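Local coordinates for protein epoxyqueuosine reductase (Streptococcus thermophilus, PDB 5D6S) that belongs to the epoxyqueuosine reductase (QueG) family of iron-sulfur proteins and holds cobalamin and two iron-sulfur clusters, at residues A[387-390]-A[391-394]. Sequence-based numbering, arbitrary orientation.
Sequences QAEW and ELVC
Trp390 and Cys394, one turn apart on helix 384-396, make a sulfur-aromatic contact within the last helix of the chain; the centre of the contact lies about 31 Å from the centre of the chain. Cys394 SG lies over one face of the indole, 3.6 Å from the centroid of the five-membered ring and 21° off its normal. The sulfur is displaced toward the rim, with Trp390 NE1 at 3.4 Å and Trp390 CE2 at 3.5 Å. Trp390 carries CG opposite the backbone nitrogen (chi1 176°), which swings the indole outward from the helix flank with one face turned to the next turn; Cys394 SG, leaning back toward the first turn, reaches that face. Beneath this pair, Cys394 N donates to Trp390 O at 2.9 Å, nearly along the C=O axis. The indole nitrogen has its hydrogen-bond partner outside the helix, the carbonyl of Met376, and Leu379 and Pro381 also touch the Trp390 side chain. Three residues before each partner, the bent chain of Gln387 and the extended one of Glu391 meet obliquely: Glu391 OE2 lies 3.5 Å from both Gln387 CG and Gln387 NE2, and the amide and carboxylate planes stand 68° apart. Their backbones are joined by Glu391 N to Gln387 O at 2.9 Å. Buried Glu389 sends its carboxylate away from this side to a salt bridge with Arg253 of helix 250-255, packing against Ala355 and Trp359, while Glu389 O accepts Val393 N at 3.1 Å. The motif is an i to i+4 Cys sulfur-aromatic contact on one flank of an alpha-helix, the last of the C-terminal helical region.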
ATOM      1  N   GLN A 387     -23.602  -5.018 -17.559  1.00 47.96           N
ATOM      2  CA  GLN A 387     -23.987  -5.751 -18.768  1.00 48.88           C
ATOM      3  C   GLN A 387     -22.912  -6.747 -19.154  1.00 47.48           C
ATOM      4  O   GLN A 387     -23.173  -7.932 -19.327  1.00 49.13           O
ATOM      5  CB  GLN A 387     -24.199  -4.785 -19.934  1.00 54.08           C
ATOM      6  CG  GLN A 387     -24.718  -5.419 -21.213  1.00 63.05           C
ATOM      7  CD  GLN A 387     -26.206  -5.713 -21.149  1.00 78.50           C
ATOM      8  OE1 GLN A 387     -26.976  -4.979 -20.510  1.00 98.83           O
ATOM      9  NE2 GLN A 387     -26.627  -6.784 -21.815  1.00 83.45           N
ATOM     10  N   ALA A 388     -21.676  -6.273 -19.188  1.00 45.71           N
ATOM     11  CA  ALA A 388     -20.559  -7.120 -19.531  1.00 41.71           C
ATOM     12  C   ALA A 388     -20.411  -8.314 -18.594  1.00 42.89           C
ATOM     13  O   ALA A 388     -20.240  -9.452 -19.050  1.00 54.88           O
ATOM     14  CB  ALA A 388     -19.290  -6.299 -19.551  1.00 40.22           C
ATOM     15  N   GLU A 389     -20.465  -8.070 -17.292  1.00 43.25           N
ATOM     16  CA  GLU A 389     -20.302  -9.151 -16.303  1.00 46.54           C
ATOM     17  C   GLU A 389     -21.470 -10.111 -16.384  1.00 45.01           C
ATOM     18  O   GLU A 389     -21.298 -11.315 -16.252  1.00 49.89           O
ATOM     19  CB  GLU A 389     -20.184  -8.594 -14.862  1.00 45.31           C
ATOM     20  CG  GLU A 389     -18.972  -7.712 -14.602  1.00 41.78           C
ATOM     21  CD  GLU A 389     -17.645  -8.412 -14.852  1.00 46.64           C
ATOM     22  OE1 GLU A 389     -16.703  -7.750 -15.344  1.00 49.84           O
ATOM     23  OE2 GLU A 389     -17.528  -9.636 -14.587  1.00 45.59           O
ATOM     24  N   TRP A 390     -22.653  -9.562 -16.607  1.00 43.65           N
ATOM     25  CA  TRP A 390     -23.862 -10.353 -16.743  1.00 49.44           C
ATOM     26  C   TRP A 390     -23.781 -11.308 -17.926  1.00 48.89           C
ATOM     27  O   TRP A 390     -24.122 -12.483 -17.790  1.00 51.68           O
ATOM     28  CB  TRP A 390     -25.063  -9.422 -16.907  1.00 55.63           C
ATOM     29  CG  TRP A 390     -26.372 -10.088 -17.149  1.00 62.08           C
ATOM     30  CD1 TRP A 390     -27.092 -10.812 -16.261  1.00 69.08           C
ATOM     31  CD2 TRP A 390     -27.135 -10.052 -18.350  1.00 62.12           C
ATOM     32  NE1 TRP A 390     -28.269 -11.229 -16.828  1.00 69.28           N
ATOM     33  CE2 TRP A 390     -28.318 -10.776 -18.113  1.00 64.04           C
ATOM     34  CE3 TRP A 390     -26.933  -9.478 -19.604  1.00 66.26           C
ATOM     35  CZ2 TRP A 390     -29.284 -10.946 -19.074  1.00 68.54           C
ATOM     36  CZ3 TRP A 390     -27.910  -9.642 -20.573  1.00 66.54           C
ATOM     37  CH2 TRP A 390     -29.067 -10.363 -20.302  1.00 72.22           C
ATOM     38  N   GLU A 391     -23.374 -10.803 -19.082  1.00 47.35           N
ATOM     39  CA  GLU A 391     -23.207 -11.661 -20.264  1.00 52.11           C
ATOM     40  C   GLU A 391     -22.300 -12.851 -19.968  1.00 51.15           C
ATOM     41  O   GLU A 391     -22.551 -13.948 -20.417  1.00 48.92           O
ATOM     42  CB  GLU A 391     -22.639 -10.870 -21.436  1.00 53.39           C
ATOM     43  CG  GLU A 391     -23.654  -9.969 -22.083  1.00 60.13           C
ATOM     44  CD  GLU A 391     -23.039  -9.009 -23.094  1.00 69.66           C
ATOM     45  OE1 GLU A 391     -21.898  -9.271 -23.548  1.00 70.91           O
ATOM     46  OE2 GLU A 391     -23.710  -7.991 -23.430  1.00 65.77           O
ATOM     47  N   LEU A 392     -21.235 -12.611 -19.224  1.00 49.87           N
ATOM     48  CA  LEU A 392     -20.300 -13.680 -18.899  1.00 55.88           C
ATOM     49  C   LEU A 392     -20.911 -14.738 -17.999  1.00 56.95           C
ATOM     50  O   LEU A 392     -20.637 -15.922 -18.178  1.00 74.52           O
ATOM     51  CB  LEU A 392     -19.030 -13.116 -18.242  1.00 54.52           C
ATOM     52  CG  LEU A 392     -18.007 -12.541 -19.229  1.00 57.04           C
ATOM     53  CD1 LEU A 392     -17.047 -11.570 -18.553  1.00 60.29           C
ATOM     54  CD2 LEU A 392     -17.227 -13.658 -19.901  1.00 57.62           C
ATOM     55  N   VAL A 393     -21.691 -14.323 -16.998  1.00 55.35           N
ATOM     56  CA  VAL A 393     -22.305 -15.298 -16.081  1.00 55.34           C
ATOM     57  C   VAL A 393     -23.330 -16.089 -16.862  1.00 57.26           C
ATOM     58  O   VAL A 393     -23.315 -17.300 -16.865  1.00 60.96           O
ATOM     59  CB  VAL A 393     -22.938 -14.633 -14.841  1.00 51.85           C
ATOM     60  CG1 VAL A 393     -23.766 -15.634 -14.087  1.00 53.56           C
ATOM     61  CG2 VAL A 393     -21.858 -14.065 -13.924  1.00 53.65           C
ATOM     62  N   CYS A 394     -24.204 -15.382 -17.557  1.00 56.22           N
ATOM     63  CA  CYS A 394     -25.116 -16.021 -18.451  1.00 51.04           C
ATOM     64  C   CYS A 394     -24.409 -17.084 -19.307  1.00 55.87           C
ATOM     65  O   CYS A 394     -24.800 -18.248 -19.312  1.00 66.13           O
ATOM     66  CB  CYS A 394     -25.817 -14.978 -19.298  1.00 49.03           C
ATOM     67  SG  CYS A 394     -27.073 -14.067 -18.362  1.00 52.40           S
TER